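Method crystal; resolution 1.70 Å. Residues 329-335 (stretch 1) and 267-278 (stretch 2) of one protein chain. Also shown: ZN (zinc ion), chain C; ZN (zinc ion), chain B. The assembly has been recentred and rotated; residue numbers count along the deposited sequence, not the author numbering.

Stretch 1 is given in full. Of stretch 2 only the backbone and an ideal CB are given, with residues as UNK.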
# COMPACT_ATOMS: atom_id res chain seq x y z
N GLU A 329 -11.86 6.42 26.06
CA GLU A 329 -10.61 6.09 25.37
C GLU A 329 -10.69 6.39 23.87
O GLU A 329 -11.68 6.04 23.22
CB GLU A 329 -10.24 4.64 25.55
CG GLU A 329 -9.01 4.26 24.76
CD GLU A 329 -8.49 2.85 25.04
OE1 GLU A 329 -9.31 1.91 25.01
OE2 GLU A 329 -7.25 2.70 25.28
N SER A 330 -9.64 7.00 23.35
CA SER A 330 -9.46 7.23 21.91
C SER A 330 -8.63 6.07 21.35
O SER A 330 -7.42 5.95 21.63
CB SER A 330 -8.74 8.53 21.66
OG SER A 330 -8.65 8.86 20.26
N ASP A 331 -9.27 5.22 20.55
CA ASP A 331 -8.56 4.10 19.88
C ASP A 331 -9.34 3.68 18.62
O ASP A 331 -9.69 2.53 18.45
CB ASP A 331 -8.41 2.90 20.79
CG ASP A 331 -7.59 1.81 20.16
OD1 ASP A 331 -6.70 2.15 19.37
OD2 ASP A 331 -7.78 0.63 20.47
N PHE A 332 -9.59 4.65 17.77
CA PHE A 332 -10.14 4.39 16.44
C PHE A 332 -9.53 5.36 15.44
O PHE A 332 -10.21 5.92 14.58
CB PHE A 332 -11.66 4.41 16.50
CG PHE A 332 -12.34 3.72 15.35
CD1 PHE A 332 -11.72 2.70 14.64
CD2 PHE A 332 -13.63 4.08 15.00
CE1 PHE A 332 -12.37 2.09 13.62
CE2 PHE A 332 -14.30 3.41 13.97
CZ PHE A 332 -13.67 2.43 13.28
N GLY A 333 -8.21 5.52 15.55
CA GLY A 333 -7.41 6.32 14.60
C GLY A 333 -7.54 7.80 14.84
O GLY A 333 -7.59 8.23 15.99
N ALA A 334 -7.53 8.57 13.75
CA ALA A 334 -7.51 10.05 13.79
C ALA A 334 -8.71 10.68 13.12
O ALA A 334 -8.78 11.90 13.06
CB ALA A 334 -6.22 10.60 13.17
N GLY A 335 -9.66 9.85 12.65
CA GLY A 335 -10.86 10.38 11.99
C GLY A 335 -11.70 11.22 12.94
O GLY A 335 -11.70 10.97 14.13
N UNK A 267 1.03 4.49 13.94
CA UNK A 267 0.59 5.86 13.89
C UNK A 267 -0.89 5.99 14.19
O UNK A 267 -1.27 6.81 15.04
CB UNK A 267 0.90 6.46 12.52
N UNK A 268 -1.76 5.25 13.51
CA UNK A 268 -3.17 5.46 13.81
C UNK A 268 -3.64 4.52 14.89
O UNK A 268 -4.63 4.79 15.58
CB UNK A 268 -4.02 5.28 12.55
N UNK A 269 -2.93 3.38 15.05
CA UNK A 269 -3.26 2.44 16.10
C UNK A 269 -2.04 2.25 17.01
O UNK A 269 -1.22 1.35 16.77
CB UNK A 269 -3.72 1.11 15.51
N UNK A 270 -1.90 3.06 18.05
CA UNK A 270 -2.82 4.11 18.44
C UNK A 270 -2.03 5.36 18.84
O UNK A 270 -2.36 6.06 19.81
CB UNK A 270 -3.72 3.64 19.59
N UNK A 271 -1.01 5.69 18.05
CA UNK A 271 -0.27 6.91 18.26
C UNK A 271 -1.19 8.12 18.20
O UNK A 271 -1.01 9.09 18.95
CB UNK A 271 0.85 7.04 17.23
N UNK A 272 -2.16 8.10 17.31
CA UNK A 272 -3.11 9.19 17.22
C UNK A 272 -3.85 9.38 18.54
O UNK A 272 -4.03 10.48 18.99
CB UNK A 272 -4.10 8.94 16.08
N UNK A 273 -4.30 8.27 19.15
CA UNK A 273 -5.04 8.33 20.41
C UNK A 273 -4.17 8.83 21.53
O UNK A 273 -4.60 9.68 22.29
CB UNK A 273 -5.61 6.96 20.77
N UNK A 274 -2.93 8.38 21.60
CA UNK A 274 -2.00 8.93 22.60
C UNK A 274 -1.91 10.48 22.50
O UNK A 274 -1.96 11.21 23.52
CB UNK A 274 -0.61 8.31 22.41
N UNK A 275 -1.77 10.97 21.26
CA UNK A 275 -1.62 12.40 21.00
C UNK A 275 -2.88 13.13 21.32
O UNK A 275 -2.83 14.25 21.83
CB UNK A 275 -1.23 12.66 19.54
N UNK A 276 -4.02 12.51 21.00
CA UNK A 276 -5.31 13.18 21.19
C UNK A 276 -5.53 13.44 22.67
O UNK A 276 -5.79 14.58 23.08
CB UNK A 276 -6.46 12.34 20.62
N UNK A 277 -5.42 12.38 23.49
CA UNK A 277 -5.70 12.54 24.94
C UNK A 277 -4.62 13.36 25.66
O UNK A 277 -4.95 14.21 26.52
CB UNK A 277 -5.82 11.17 25.60
N UNK A 278 -3.36 13.20 25.26
CA UNK A 278 -2.25 13.99 25.88
C UNK A 278 -2.36 15.47 25.54
O UNK A 278 -2.27 16.32 26.42
CB UNK A 278 -0.89 13.47 25.42
ZN ZN C . -6.02 0.14 19.03
ZN ZN B . -4.80 -2.68 17.34

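Position 267 opens the helix out of reach of stretch 1, which sets no preference; it is Ala 267, its O accepting from the N of position 272 (2.8 Å) across a wider pi-type turn.

At 268 the CA-to-CB bond points sideways, near Gly 333. A small or medium aliphatic residue would pack there, though the sideways bond leaves other choices open. Ile 268 flanks the loop glycine, its CB 4.1 Å from Gly 333 CA. Independently of the side chain, the backbone O of 268 takes a CA-H...O contact from Gly 333 CA (3.3 Å) and lies 2.8 Å from the O of water 1, which accepts from Gly 333 N (3.0 Å).

The bond at 269 also runs sideways, but two zinc ions lie beyond it, one held by both carboxylate oxygens of Asp 331. A metal ligand suits: Asp, Glu or His, with a carboxylate best able to serve two ions. Asp 269 bridges them, OD1 2.1 Å from the chain C ZN and OD2 2.0 Å from the chain B ZN. The shared chain C ion explains why Asp 269 OD1 and Asp 331 OD1 approach to 3.2 Å.

Position 270 follows a cis peptide and points toward stretch 1, its ideal CB 3.3 Å from Asp 331 OD1. Acceptors dominate here, so Asn, Ser or a protonated acid would suit. Asp 270 places OD2 2.7 Å from Ser 330 O. Water 2 links Asp 270 OD1 (2.9 Å) and Gly 333 O (2.8 Å), and OD1 also accepts weakly from the N of position 273 (3.1 Å).

At 271 a CB would lie 3.0 Å from the O of residue 267, favouring the glycine found, Gly 271.

Position 272 points toward Gly 333 O, 3.6 Å from its ideal CB. A small residue, Ala or Ser, would fit; Ala 272 packs its CB against Ala 334 CB at 4.0 Å.

At 273 an ideal CB would sit 2.2 Å from Ser 330 O, a clash that leaves only glycine. Gly 273 CA makes a CA-H...O contact with Ser 330 O (3.6 Å).

Position 276 points toward Ser 330, suiting Leu, Ile or Met. Ile 276 extends CD1 to 3.5 Å from Ser 330 OG.

Position 277 points toward stretch 1 at longer range, suiting a medium aliphatic; Val 277 CG1 lies 4.2 Å from Ser 330 CB.

Position 274 points away, and 275 and 278 are out of reach, so any helix-compatible residue would do. They are Val 274, Ala 275 and Thr 278, whose OG1 donates to Val 274 O (2.7 Å).

Stretch 2 267-278: AIDDGAGVAIVT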
# COMPACT_ATOMS: atom_id res chain seq x y z
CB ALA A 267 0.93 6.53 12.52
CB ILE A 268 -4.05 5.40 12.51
CG1 ILE A 268 -4.18 3.98 12.01
CG2 ILE A 268 -3.49 6.36 11.42
CD1 ILE A 268 -5.07 3.83 10.78
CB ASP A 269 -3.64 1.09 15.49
CG ASP A 269 -4.25 0.15 16.50
OD1 ASP A 269 -4.56 0.61 17.63
OD2 ASP A 269 -4.40 -1.06 16.20
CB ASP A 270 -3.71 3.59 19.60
CG ASP A 270 -4.82 4.54 19.98
OD1 ASP A 270 -5.30 5.30 19.08
OD2 ASP A 270 -5.22 4.52 21.20
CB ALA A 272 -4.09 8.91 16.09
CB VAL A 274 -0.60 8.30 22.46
CG1 VAL A 274 0.41 9.01 23.36
CG2 VAL A 274 -0.67 6.78 22.77
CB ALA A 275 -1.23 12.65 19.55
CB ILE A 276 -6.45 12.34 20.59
CG1 ILE A 276 -6.43 12.48 19.07
CG2 ILE A 276 -7.83 12.77 21.16
CD1 ILE A 276 -7.14 11.32 18.32
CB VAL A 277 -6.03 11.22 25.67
CG1 VAL A 277 -7.26 10.52 25.00
CG2 VAL A 277 -4.81 10.27 25.76
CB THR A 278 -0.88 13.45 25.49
OG1 THR A 278 -0.81 12.07 25.85
CG2 THR A 278 0.24 14.21 26.22
O HOH W 1 -6.66 3.40 16.91
O HOH W 2 -7.51 7.01 18.50
O HOH W 3 -7.86 -0.15 17.54
O HOH W 4 -6.84 -3.25 17.09
O HOH W 5 -5.82 -1.79 18.98
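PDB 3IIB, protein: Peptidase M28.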